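Local coordinates for protein HTP-2 (Caenorhabditis elegans, PDB 4TZM) that binds a closure motif peptide of HTP-3 through its HORMA domain and probably helps assemble the meiotic chromosome axis, at residues 109-114 and 119-124; 219-224 and 245-250; 30-35 and 39-44. All blocks are in the same frame, centred on the assembly; numbering follows the deposited sequence.

Contact 1: residues 109-114 and 119-124; sequences SLVVTE and VEAIEV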
ATOM      1  N   SER A 109       4.951   0.120  -6.269  1.00 53.32           N
ATOM      2  CA  SER A 109       3.870   0.069  -7.241  1.00 54.23           C
ATOM      3  C   SER A 109       3.632  -1.329  -7.791  1.00 54.48           C
ATOM      4  O   SER A 109       4.576  -2.084  -8.051  1.00 53.70           O
ATOM      5  CB  SER A 109       4.150   1.034  -8.396  1.00 59.16           C
ATOM      6  OG  SER A 109       4.067   2.379  -7.963  1.00 61.10           O
ATOM      7  N   LEU A 110       2.356  -1.666  -7.941  1.00 51.02           N
ATOM      8  CA  LEU A 110       1.951  -2.845  -8.685  1.00 52.72           C
ATOM      9  C   LEU A 110       1.790  -2.445 -10.145  1.00 57.41           C
ATOM     10  O   LEU A 110       0.904  -1.661 -10.483  1.00 58.51           O
ATOM     11  CB  LEU A 110       0.649  -3.424  -8.134  1.00 51.08           C
ATOM     12  CG  LEU A 110       0.064  -4.563  -8.966  1.00 57.25           C
ATOM     13  CD1 LEU A 110       1.116  -5.636  -9.198  1.00 60.73           C
ATOM     14  CD2 LEU A 110      -1.164  -5.153  -8.298  1.00 56.91           C
ATOM     15  N   VAL A 111       2.649  -2.981 -11.005  1.00 58.70           N
ATOM     16  CA  VAL A 111       2.720  -2.540 -12.391  1.00 64.32           C
ATOM     17  C   VAL A 111       2.283  -3.624 -13.372  1.00 69.60           C
ATOM     18  O   VAL A 111       2.829  -4.727 -13.374  1.00 70.23           O
ATOM     19  CB  VAL A 111       4.151  -2.085 -12.740  1.00 67.29           C
ATOM     20  CG1 VAL A 111       4.280  -1.809 -14.227  1.00 70.48           C
ATOM     21  CG2 VAL A 111       4.527  -0.858 -11.924  1.00 66.73           C
ATOM     22  N   VAL A 112       1.297  -3.304 -14.205  1.00 69.48           N
ATOM     23  CA  VAL A 112       0.799  -4.254 -15.192  1.00 69.54           C
ATOM     24  C   VAL A 112       1.188  -3.839 -16.609  1.00 74.36           C
ATOM     25  O   VAL A 112       0.929  -2.714 -17.036  1.00 74.15           O
ATOM     26  CB  VAL A 112      -0.728  -4.404 -15.106  1.00 68.04           C
ATOM     27  CG1 VAL A 112      -1.210  -5.468 -16.081  1.00 71.77           C
ATOM     28  CG2 VAL A 112      -1.143  -4.754 -13.685  1.00 64.36           C
ATOM     29  N   THR A 113       1.826  -4.758 -17.328  1.00 79.95           N
ATOM     30  CA  THR A 113       2.245  -4.525 -18.707  1.00 87.31           C
ATOM     31  C   THR A 113       1.763  -5.658 -19.604  1.00 92.71           C
ATOM     32  O   THR A 113       1.512  -6.761 -19.125  1.00 95.09           O
ATOM     33  CB  THR A 113       3.777  -4.414 -18.831  1.00 88.31           C
ATOM     34  OG1 THR A 113       4.387  -5.615 -18.337  1.00 88.04           O
ATOM     35  CG2 THR A 113       4.301  -3.223 -18.045  1.00 85.71           C
ATOM     36  N   GLU A 114       1.642  -5.392 -20.901  1.00 95.96           N
ATOM     37  CA  GLU A 114       1.243  -6.431 -21.846  1.00101.82           C
ATOM     38  C   GLU A 114       2.367  -7.450 -22.046  1.00102.84           C
ATOM     39  O   GLU A 114       2.126  -8.657 -22.068  1.00102.18           O
ATOM     40  CB  GLU A 114       0.829  -5.816 -23.187  1.00109.89           C
ATOM     41  CG  GLU A 114       1.849  -4.868 -23.797  1.00115.32           C
ATOM     42  CD  GLU A 114       1.446  -4.395 -25.180  1.00122.54           C
ATOM     43  OE1 GLU A 114       0.416  -4.878 -25.701  1.00124.93           O
ATOM     44  OE2 GLU A 114       2.159  -3.539 -25.749  1.00125.48           O
ATOM     45  N   VAL A 119       8.736  -1.077 -19.811  1.00100.77           N
ATOM     46  CA  VAL A 119       8.924   0.063 -18.926  1.00 99.86           C
ATOM     47  C   VAL A 119       7.672   0.937 -18.961  1.00100.92           C
ATOM     48  O   VAL A 119       7.476   1.806 -18.112  1.00 98.69           O
ATOM     49  CB  VAL A 119      10.169   0.886 -19.327  1.00102.40           C
ATOM     50  CG1 VAL A 119      10.470   1.956 -18.291  1.00 99.33           C
ATOM     51  CG2 VAL A 119      11.372  -0.028 -19.502  1.00105.24           C
ATOM     52  N   GLU A 120       6.819   0.691 -19.950  1.00102.72           N
ATOM     53  CA  GLU A 120       5.549   1.397 -20.060  1.00101.86           C
ATOM     54  C   GLU A 120       4.406   0.485 -19.634  1.00 97.84           C
ATOM     55  O   GLU A 120       4.244  -0.609 -20.173  1.00 99.93           O
ATOM     56  CB  GLU A 120       5.321   1.895 -21.486  1.00107.77           C
ATOM     57  CG  GLU A 120       4.058   2.723 -21.652  1.00110.24           C
ATOM     58  CD  GLU A 120       3.856   3.209 -23.070  1.00119.56           C
ATOM     59  OE1 GLU A 120       4.677   2.861 -23.944  1.00125.61           O
ATOM     60  OE2 GLU A 120       2.873   3.941 -23.309  1.00121.64           O
ATOM     61  N   ALA A 121       3.612   0.937 -18.670  1.00 91.23           N
ATOM     62  CA  ALA A 121       2.544   0.106 -18.126  1.00 86.65           C
ATOM     63  C   ALA A 121       1.185   0.434 -18.730  1.00 84.60           C
ATOM     64  O   ALA A 121       0.990   1.496 -19.321  1.00 85.19           O
ATOM     65  CB  ALA A 121       2.491   0.249 -16.618  1.00 83.30           C
ATOM     66  N   ILE A 122       0.250  -0.498 -18.575  1.00 82.33           N
ATOM     67  CA  ILE A 122      -1.125  -0.297 -19.008  1.00 79.07           C
ATOM     68  C   ILE A 122      -2.016  -0.079 -17.787  1.00 74.64           C
ATOM     69  O   ILE A 122      -3.161   0.360 -17.908  1.00 77.28           O
ATOM     70  CB  ILE A 122      -1.645  -1.492 -19.836  1.00 78.94           C
ATOM     71  CG1 ILE A 122      -1.831  -2.728 -18.951  1.00 75.94           C
ATOM     72  CG2 ILE A 122      -0.696  -1.795 -20.989  1.00 79.00           C
ATOM     73  CD1 ILE A 122      -2.711  -3.799 -19.577  1.00 76.49           C
ATOM     74  N   GLU A 123      -1.473  -0.384 -16.610  1.00 70.82           N
ATOM     75  CA  GLU A 123      -2.171  -0.168 -15.343  1.00 68.21           C
ATOM     76  C   GLU A 123      -1.184  -0.124 -14.175  1.00 65.24           C
ATOM     77  O   GLU A 123      -0.291  -0.966 -14.081  1.00 65.81           O
ATOM     78  CB  GLU A 123      -3.214  -1.263 -15.110  1.00 69.95           C
ATOM     79  CG  GLU A 123      -4.028  -1.093 -13.838  1.00 71.83           C
ATOM     80  CD  GLU A 123      -5.283  -1.948 -13.831  1.00 77.85           C
ATOM     81  OE1 GLU A 123      -6.263  -1.585 -14.519  1.00 80.10           O
ATOM     82  OE2 GLU A 123      -5.288  -2.984 -13.136  1.00 77.88           O
ATOM     83  N   VAL A 124      -1.344   0.860 -13.292  1.00 61.57           N
ATOM     84  CA  VAL A 124      -0.464   1.005 -12.134  1.00 60.30           C
ATOM     85  C   VAL A 124      -1.231   1.318 -10.852  1.00 60.32           C
ATOM     86  O   VAL A 124      -2.053   2.232 -10.818  1.00 66.27           O
ATOM     87  CB  VAL A 124       0.583   2.124 -12.348  1.00 61.95           C
ATOM     88  CG1 VAL A 124       1.360   2.382 -11.065  1.00 57.76           C
ATOM     89  CG2 VAL A 124       1.532   1.768 -13.477  1.00 66.29           C
TER
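V112 faces both I122 and E123 across a classic beta bulge, at the turn end of the antiparallel hairpin that strands 105-113 and 123-133 build in the HORMA domain sheet. Its carbonyl marks the irregularity: I122 N gives O of V112 a short bond of 2.8 Å, straight at 167°, while E123 N reaches the same oxygen only weakly. In return V112 N donates to E123 O, also at 2.8 Å, so V112 and E123 form a hydrogen-bonded pair, with V111 and V124 the non-hydrogen-bonded pair beside it.

The side chains sort themselves by face. V112 and E123 share one, meeting at their roots with CB to CB at 4.0 Å. With CG1 of V112 anti to its backbone N (chi1 -176°), that methyl is met obliquely by I122, whose CG1 lies 4.0 Å away. Beyond CB, E123 extends away from the valine, and its carboxylate is taken by R57 in a salt bridge and by the hydroxyl of S248, which ties the hairpin to the neighbouring strand 240-248. V112 also touches F193 on strand 193-201, the other neighbour of strand 105-113.

On the opposite face V111 splits its two methyls between partners: CG2 meets V124 CG2 loosely, and CG1 packs on the A121 methyl just before the bulge, CG1 to CB 3.6 Å. Nearer the turn T113 turns its hydroxyl to the carbonyl of H115 and its methyl toward the returning segment, CG2 resting 3.4 Å from the carbonyl O of E120.

Contact 2: residues 219-224 and 245-250; sequences TFYTLP and QCWSKS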
ATOM      1  N   THR A 219      15.484   1.324 -14.364  1.00 93.71           N
ATOM      2  CA  THR A 219      14.188   1.634 -14.954  1.00 91.71           C
ATOM      3  C   THR A 219      13.047   1.385 -13.969  1.00 85.86           C
ATOM      4  O   THR A 219      12.992   0.342 -13.312  1.00 82.41           O
ATOM      5  CB  THR A 219      13.939   0.809 -16.237  1.00 94.17           C
ATOM      6  OG1 THR A 219      14.420  -0.527 -16.050  1.00 94.77           O
ATOM      7  CG2 THR A 219      14.661   1.431 -17.422  1.00 97.59           C
ATOM      8  N   PHE A 220      12.141   2.354 -13.875  1.00 84.43           N
ATOM      9  CA  PHE A 220      10.962   2.250 -13.021  1.00 79.97           C
ATOM     10  C   PHE A 220       9.765   1.833 -13.873  1.00 79.75           C
ATOM     11  O   PHE A 220       9.708   0.707 -14.368  1.00 79.42           O
ATOM     12  CB  PHE A 220      10.687   3.584 -12.321  1.00 78.23           C
ATOM     13  CG  PHE A 220       9.873   3.465 -11.058  1.00 73.62           C
ATOM     14  CD1 PHE A 220       9.718   2.245 -10.422  1.00 71.18           C
ATOM     15  CD2 PHE A 220       9.261   4.583 -10.509  1.00 71.73           C
ATOM     16  CE1 PHE A 220       8.972   2.144  -9.261  1.00 66.13           C
ATOM     17  CE2 PHE A 220       8.514   4.486  -9.349  1.00 67.42           C
ATOM     18  CZ  PHE A 220       8.370   3.266  -8.725  1.00 63.58           C
ATOM     19  N   TYR A 221       8.815   2.748 -14.040  1.00 79.68           N
ATOM     20  CA  TYR A 221       7.737   2.569 -15.010  1.00 80.54           C
ATOM     21  C   TYR A 221       7.379   3.906 -15.650  1.00 84.78           C
ATOM     22  O   TYR A 221       7.587   4.964 -15.058  1.00 85.79           O
ATOM     23  CB  TYR A 221       6.497   1.935 -14.361  1.00 75.13           C
ATOM     24  CG  TYR A 221       5.832   2.777 -13.288  1.00 70.38           C
ATOM     25  CD1 TYR A 221       4.916   3.771 -13.620  1.00 69.96           C
ATOM     26  CD2 TYR A 221       6.106   2.563 -11.945  1.00 66.57           C
ATOM     27  CE1 TYR A 221       4.310   4.538 -12.646  1.00 66.47           C
ATOM     28  CE2 TYR A 221       5.501   3.323 -10.964  1.00 64.46           C
ATOM     29  CZ  TYR A 221       4.605   4.309 -11.320  1.00 63.97           C
ATOM     30  OH  TYR A 221       4.002   5.067 -10.344  1.00 62.97           O
ATOM     31  N   THR A 222       6.841   3.851 -16.862  1.00 88.73           N
ATOM     32  CA  THR A 222       6.392   5.052 -17.554  1.00 91.16           C
ATOM     33  C   THR A 222       4.913   4.896 -17.903  1.00 89.19           C
ATOM     34  O   THR A 222       4.407   3.777 -17.992  1.00 86.71           O
ATOM     35  CB  THR A 222       7.224   5.316 -18.828  1.00 98.57           C
ATOM     36  OG1 THR A 222       8.620   5.213 -18.520  1.00 98.18           O
ATOM     37  CG2 THR A 222       6.935   6.700 -19.396  1.00102.45           C
ATOM     38  N   LEU A 223       4.221   6.016 -18.079  1.00 90.63           N
ATOM     39  CA  LEU A 223       2.801   5.996 -18.389  1.00 92.41           C
ATOM     40  C   LEU A 223       2.553   6.447 -19.822  1.00100.14           C
ATOM     41  O   LEU A 223       3.396   7.113 -20.421  1.00103.94           O
ATOM     42  CB  LEU A 223       2.032   6.895 -17.417  1.00 88.34           C
ATOM     43  CG  LEU A 223       2.273   6.670 -15.925  1.00 81.41           C
ATOM     44  CD1 LEU A 223       1.551   7.724 -15.099  1.00 76.84           C
ATOM     45  CD2 LEU A 223       1.833   5.271 -15.527  1.00 79.54           C
ATOM     46  N   PRO A 224       1.397   6.066 -20.385  1.00102.53           N
ATOM     47  CA  PRO A 224       0.942   6.684 -21.632  1.00107.97           C
ATOM     48  C   PRO A 224       0.648   8.163 -21.408  1.00112.82           C
ATOM     49  O   PRO A 224       0.587   8.603 -20.259  1.00110.49           O
ATOM     50  CB  PRO A 224      -0.337   5.911 -21.968  1.00106.05           C
ATOM     51  CG  PRO A 224      -0.185   4.610 -21.259  1.00102.30           C
ATOM     52  CD  PRO A 224       0.548   4.927 -19.994  1.00 99.72           C
ATOM     53  N   GLN A 245      -2.668   5.682  -5.463  1.00 52.62           N
ATOM     54  CA  GLN A 245      -3.121   6.201  -6.748  1.00 57.48           C
ATOM     55  C   GLN A 245      -3.285   5.076  -7.760  1.00 60.12           C
ATOM     56  O   GLN A 245      -2.675   4.018  -7.626  1.00 58.48           O
ATOM     57  CB  GLN A 245      -2.131   7.238  -7.283  1.00 63.46           C
ATOM     58  CG  GLN A 245      -2.647   8.663  -7.291  1.00 72.58           C
ATOM     59  CD  GLN A 245      -1.546   9.684  -7.520  1.00 79.92           C
ATOM     60  OE1 GLN A 245      -0.361   9.362  -7.440  1.00 79.83           O
ATOM     61  NE2 GLN A 245      -1.935  10.923  -7.802  1.00 84.98           N
ATOM     62  N   CYS A 246      -4.115   5.305  -8.772  1.00 64.50           N
ATOM     63  CA  CYS A 246      -4.291   4.327  -9.836  1.00 66.25           C
ATOM     64  C   CYS A 246      -4.279   5.002 -11.197  1.00 69.26           C
ATOM     65  O   CYS A 246      -5.094   5.881 -11.471  1.00 69.60           O
ATOM     66  CB  CYS A 246      -5.592   3.541  -9.652  1.00 66.20           C
ATOM     67  SG  CYS A 246      -5.965   2.360 -10.982  1.00 68.00           S
ATOM     68  N   TRP A 247      -3.326   4.602 -12.030  1.00 71.29           N
ATOM     69  CA  TRP A 247      -3.340   4.934 -13.447  1.00 76.20           C
ATOM     70  C   TRP A 247      -3.815   3.696 -14.191  1.00 76.76           C
ATOM     71  O   TRP A 247      -3.436   2.580 -13.835  1.00 75.70           O
ATOM     72  CB  TRP A 247      -1.957   5.361 -13.938  1.00 79.90           C
ATOM     73  CG  TRP A 247      -1.527   6.718 -13.475  1.00 81.45           C
ATOM     74  CD1 TRP A 247      -1.885   7.918 -14.017  1.00 84.43           C
ATOM     75  CD2 TRP A 247      -0.640   7.016 -12.390  1.00 80.37           C
ATOM     76  NE1 TRP A 247      -1.284   8.945 -13.331  1.00 83.76           N
ATOM     77  CE2 TRP A 247      -0.514   8.419 -12.327  1.00 81.85           C
ATOM     78  CE3 TRP A 247       0.056   6.234 -11.463  1.00 78.77           C
ATOM     79  CZ2 TRP A 247       0.280   9.055 -11.373  1.00 80.13           C
ATOM     80  CZ3 TRP A 247       0.846   6.868 -10.517  1.00 75.99           C
ATOM     81  CH2 TRP A 247       0.951   8.263 -10.480  1.00 77.37           C
ATOM     82  N   SER A 248      -4.646   3.871 -15.212  1.00 77.79           N
ATOM     83  CA  SER A 248      -5.185   2.705 -15.902  1.00 81.61           C
ATOM     84  C   SER A 248      -5.663   2.984 -17.323  1.00 83.94           C
ATOM     85  O   SER A 248      -6.269   4.018 -17.601  1.00 83.85           O
ATOM     86  CB  SER A 248      -6.334   2.104 -15.085  1.00 82.28           C
ATOM     87  OG  SER A 248      -6.702   0.832 -15.590  1.00 86.20           O
ATOM     88  N   LYS A 249      -5.375   2.045 -18.217  1.00 86.57           N
ATOM     89  CA  LYS A 249      -5.931   2.058 -19.561  1.00 87.57           C
ATOM     90  C   LYS A 249      -7.397   1.650 -19.506  1.00 86.77           C
ATOM     91  O   LYS A 249      -8.185   1.992 -20.388  1.00 90.65           O
ATOM     92  CB  LYS A 249      -5.161   1.107 -20.480  1.00 88.84           C
ATOM     93  CG  LYS A 249      -3.828   1.634 -20.985  1.00 89.18           C
ATOM     94  CD  LYS A 249      -4.019   2.849 -21.877  1.00 93.67           C
ATOM     95  CE  LYS A 249      -2.869   2.992 -22.862  1.00 99.08           C
ATOM     96  NZ  LYS A 249      -2.971   4.238 -23.674  1.00102.73           N
ATOM     97  N   SER A 250      -7.753   0.922 -18.453  1.00 83.30           N
ATOM     98  CA  SER A 250      -9.080   0.328 -18.323  1.00 85.58           C
ATOM     99  C   SER A 250     -10.112   1.292 -17.734  1.00 85.03           C
ATOM    100  O   SER A 250     -11.208   0.878 -17.350  1.00 81.40           O
ATOM    101  CB  SER A 250      -9.002  -0.935 -17.461  1.00 83.28           C
ATOM    102  OG  SER A 250      -7.998  -1.818 -17.931  1.00 85.19           O
TER
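Where they touch, the backbones of 221-224 and 247-249 run 52° apart and stay wide, with L223 and W247 CA atoms 8.0 Å from each other and no hydrogen bond between the segments, so side chains alone bridge the loop and the end of strand 240-248 in this HORMA domain.

The centre is a CH-pi contact: L223 sets its CD1 methyl squarely over the five-membered ring of W247, 3.4 Å from the centroid and only 3° off the normal. The other methyl, CD2, leans against CB of W247 near the root of the indole. With its CG anti to the carbonyl carbon (chi1 -73°), the tryptophan lays its ring under the leucine and carries its six-membered part on to Y221. The tyrosine side chain runs at about a right angle to that of the tryptophan, bringing OH obliquely to 3.6 Å from W247 CZ3 while the hydroxyl bonds to E107. Without the indole, as with an alanine here, the L223 methyl would probably lose its aromatic platform and a gap would open beside the Y221 hydroxyl.

The same loop serves the bound peptide, since F220 meets an aromatic side chain of it with the rings nearly parallel, and Y221 CD2 covers one face of the F220 ring. Beyond the tryptophan, the K249 chain bends at chi2 and brings its end against the proline ring, CE 3.5 Å from P224 CG.

Contact 3: residues 30-35 and 39-44; sequences SIVSDP and SNFMIR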
ATOM      1  N   SER A  30      -3.327  -1.722  17.252  1.00 58.87           N
ATOM      2  CA  SER A  30      -4.383  -0.896  17.836  1.00 60.72           C
ATOM      3  C   SER A  30      -3.881   0.506  18.158  1.00 59.50           C
ATOM      4  O   SER A  30      -4.667   1.449  18.270  1.00 60.92           O
ATOM      5  CB  SER A  30      -4.944  -1.551  19.099  1.00 65.16           C
ATOM      6  OG  SER A  30      -5.613  -2.761  18.794  1.00 71.03           O
ATOM      7  N   ILE A  31      -2.568   0.632  18.318  1.00 56.96           N
ATOM      8  CA  ILE A  31      -1.937   1.927  18.529  1.00 54.18           C
ATOM      9  C   ILE A  31      -0.970   2.205  17.382  1.00 52.10           C
ATOM     10  O   ILE A  31      -0.168   1.345  17.021  1.00 56.27           O
ATOM     11  CB  ILE A  31      -1.190   1.985  19.877  1.00 56.34           C
ATOM     12  CG1 ILE A  31      -2.158   1.707  21.030  1.00 58.95           C
ATOM     13  CG2 ILE A  31      -0.520   3.338  20.064  1.00 56.83           C
ATOM     14  CD1 ILE A  31      -1.540   1.850  22.405  1.00 61.88           C
ATOM     15  N   VAL A  32      -1.057   3.399  16.804  1.00 48.49           N
ATOM     16  CA  VAL A  32      -0.236   3.760  15.653  1.00 45.42           C
ATOM     17  C   VAL A  32       0.439   5.115  15.837  1.00 44.37           C
ATOM     18  O   VAL A  32       0.937   5.699  14.875  1.00 43.31           O
ATOM     19  CB  VAL A  32      -1.074   3.804  14.354  1.00 45.42           C
ATOM     20  CG1 VAL A  32      -1.636   2.430  14.030  1.00 42.01           C
ATOM     21  CG2 VAL A  32      -2.196   4.834  14.480  1.00 46.21           C
ATOM     22  N   SER A  33       0.455   5.612  17.072  1.00 46.54           N
ATOM     23  CA  SER A  33       0.952   6.958  17.353  1.00 50.37           C
ATOM     24  C   SER A  33       2.476   7.028  17.491  1.00 53.60           C
ATOM     25  O   SER A  33       3.083   8.055  17.182  1.00 52.30           O
ATOM     26  CB  SER A  33       0.287   7.504  18.620  1.00 52.38           C
ATOM     27  OG  SER A  33       0.402   6.583  19.691  1.00 57.06           O
ATOM     28  N   ASP A  34       3.090   5.942  17.953  1.00 53.81           N
ATOM     29  CA  ASP A  34       4.539   5.898  18.136  1.00 57.22           C
ATOM     30  C   ASP A  34       5.233   5.421  16.851  1.00 54.23           C
ATOM     31  O   ASP A  34       4.618   4.727  16.044  1.00 53.00           O
ATOM     32  CB  ASP A  34       4.896   4.994  19.325  1.00 63.13           C
ATOM     33  CG  ASP A  34       4.532   3.550  19.085  1.00 67.92           C
ATOM     34  OD1 ASP A  34       3.376   3.175  19.370  1.00 73.14           O
ATOM     35  OD2 ASP A  34       5.404   2.789  18.617  1.00 67.56           O
ATOM     36  N   PRO A  35       6.510   5.804  16.654  1.00 50.10           N
ATOM     37  CA  PRO A  35       7.243   5.552  15.402  1.00 47.28           C
ATOM     38  C   PRO A  35       7.259   4.099  14.925  1.00 50.47           C
ATOM     39  O   PRO A  35       7.068   3.857  13.733  1.00 51.41           O
ATOM     40  CB  PRO A  35       8.668   5.996  15.741  1.00 45.46           C
ATOM     41  CG  PRO A  35       8.489   7.045  16.785  1.00 45.27           C
ATOM     42  CD  PRO A  35       7.321   6.583  17.610  1.00 46.99           C
ATOM     43  N   SER A  39       4.944   2.555  11.803  1.00 43.69           N
ATOM     44  CA  SER A  39       5.644   1.870  10.730  1.00 44.78           C
ATOM     45  C   SER A  39       5.102   0.454  10.551  1.00 42.95           C
ATOM     46  O   SER A  39       4.964  -0.036   9.427  1.00 41.88           O
ATOM     47  CB  SER A  39       7.141   1.835  11.034  1.00 52.63           C
ATOM     48  OG  SER A  39       7.874   1.426   9.899  1.00 60.00           O
ATOM     49  N   ASN A  40       4.790  -0.200  11.666  1.00 40.40           N
ATOM     50  CA  ASN A  40       4.163  -1.512  11.617  1.00 35.89           C
ATOM     51  C   ASN A  40       2.812  -1.427  10.942  1.00 40.42           C
ATOM     52  O   ASN A  40       2.376  -2.371  10.284  1.00 42.37           O
ATOM     53  CB  ASN A  40       4.010  -2.099  13.020  1.00 40.44           C
ATOM     54  CG  ASN A  40       5.321  -2.608  13.579  1.00 49.62           C
ATOM     55  OD1 ASN A  40       6.207  -2.998  12.825  1.00 53.51           O
ATOM     56  ND2 ASN A  40       5.454  -2.604  14.903  1.00 52.84           N
ATOM     57  N   PHE A  41       2.140  -0.292  11.103  1.00 35.76           N
ATOM     58  CA  PHE A  41       0.858  -0.135  10.453  1.00 35.24           C
ATOM     59  C   PHE A  41       1.005  -0.064   8.931  1.00 30.89           C
ATOM     60  O   PHE A  41       0.208  -0.651   8.207  1.00 41.08           O
ATOM     61  CB  PHE A  41       0.116   1.107  10.956  1.00 41.03           C
ATOM     62  CG  PHE A  41      -1.128   1.385  10.177  1.00 37.76           C
ATOM     63  CD1 PHE A  41      -2.296   0.703  10.459  1.00 39.86           C
ATOM     64  CD2 PHE A  41      -1.115   2.276   9.118  1.00 36.44           C
ATOM     65  CE1 PHE A  41      -3.438   0.927   9.722  1.00 41.36           C
ATOM     66  CE2 PHE A  41      -2.250   2.501   8.379  1.00 40.02           C
ATOM     67  CZ  PHE A  41      -3.415   1.826   8.680  1.00 41.58           C
ATOM     68  N   MET A  42       2.009   0.661   8.443  1.00 28.30           N
ATOM     69  CA  MET A  42       2.205   0.795   6.999  1.00 26.29           C
ATOM     70  C   MET A  42       2.511  -0.560   6.359  1.00 37.91           C
ATOM     71  O   MET A  42       2.073  -0.845   5.245  1.00 41.84           O
ATOM     72  CB  MET A  42       3.333   1.784   6.685  1.00 25.49           C
ATOM     73  CG  MET A  42       3.030   3.238   7.029  1.00 30.83           C
ATOM     74  SD  MET A  42       1.477   3.823   6.322  1.00 41.79           S
ATOM     75  CE  MET A  42       1.826   5.560   6.124  1.00 63.49           C
ATOM     76  N   ILE A  43       3.271  -1.383   7.074  1.00 39.31           N
ATOM     77  CA  ILE A  43       3.583  -2.738   6.632  1.00 42.18           C
ATOM     78  C   ILE A  43       2.305  -3.553   6.430  1.00 42.70           C
ATOM     79  O   ILE A  43       2.141  -4.214   5.404  1.00 41.64           O
ATOM     80  CB  ILE A  43       4.506  -3.454   7.643  1.00 43.99           C
ATOM     81  CG1 ILE A  43       5.802  -2.656   7.822  1.00 45.61           C
ATOM     82  CG2 ILE A  43       4.805  -4.875   7.195  1.00 45.67           C
ATOM     83  CD1 ILE A  43       6.825  -3.317   8.712  1.00 46.45           C
ATOM     84  N   ARG A  44       1.402  -3.493   7.404  1.00 46.77           N
ATOM     85  CA  ARG A  44       0.129  -4.194   7.310  1.00 49.07           C
ATOM     86  C   ARG A  44      -0.747  -3.576   6.223  1.00 47.88           C
ATOM     87  O   ARG A  44      -1.475  -4.284   5.536  1.00 51.89           O
ATOM     88  CB  ARG A  44      -0.603  -4.181   8.657  1.00 53.19           C
ATOM     89  CG  ARG A  44       0.230  -4.669   9.841  1.00 58.71           C
ATOM     90  CD  ARG A  44       0.788  -6.078   9.641  1.00 65.14           C
ATOM     91  NE  ARG A  44      -0.242  -7.114   9.705  1.00 73.54           N
ATOM     92  CZ  ARG A  44      -0.478  -7.993   8.735  1.00 77.80           C
ATOM     93  NH1 ARG A  44       0.248  -7.963   7.626  1.00 77.88           N
ATOM     94  NH2 ARG A  44      -1.433  -8.903   8.872  1.00 80.17           N
TER
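V32 meets F41 where the loop leading into helix 35-56 folds back beside that helix's first turns in this HORMA domain protein. The CB of F41 is the first atom to touch, 3.8 Å from CG1 of V32. One step out, CG lies 4.0 Å from the same methyl, and CD1 on one side of the ring matches it at 4.0 Å, so a single valine methyl nestles in the angle between CB and the near part of the ring, and the two side chains cross at a slant. With CG anti to the backbone N (chi1 173°), the ring swings out from the helix; its outer atoms, through to CZ, leave V32 behind, and F28 meets the same ring with the planes about 35° apart.

The backbone closes the second link. S39 N donates to the carbonyl O of P35 at 3.2 Å, a bent i to i+4 helical bond (139°) whose donor stands above the carbonyl plane rather than on a lone pair. CB of S39 comes 3.4 Å from that oxygen, while its hydroxyl turns elsewhere, to T100 of helix 84-102. D34 is the N-cap residue of the helix, and its carboxylate also forms a salt bridge with R37.

Helix 164-185 backs the apolar pair, with V167 touching both V32 and F41 and M171 touching F41. On other sides of helix 35-56, I43 packs on helix 84-102 and M42 on strand 240-248.

From the N terminus, contact 3 comes first, closing a very short loop as the chain enters helix 35-56. Contact 1 follows, closing the tight hairpin turn between strands 105-113 and 123-133. Contact 2 closes last, over a longer loop that holds strand 228-235 and most of strand 240-248. The three are in series, with none enclosing or crossing another. Contacts 1 and 2 nevertheless meet in space, their centres about 5 Å apart: V119 O probably accepts a bond from T222 N, so the loop 219-224 lies along the bulged end of the hairpin. Contact 3 lies on the opposite side of the chain's centre, its own centre about 29 Å from those of the other two, tying the loop before helix 35-56 to that helix's first turns.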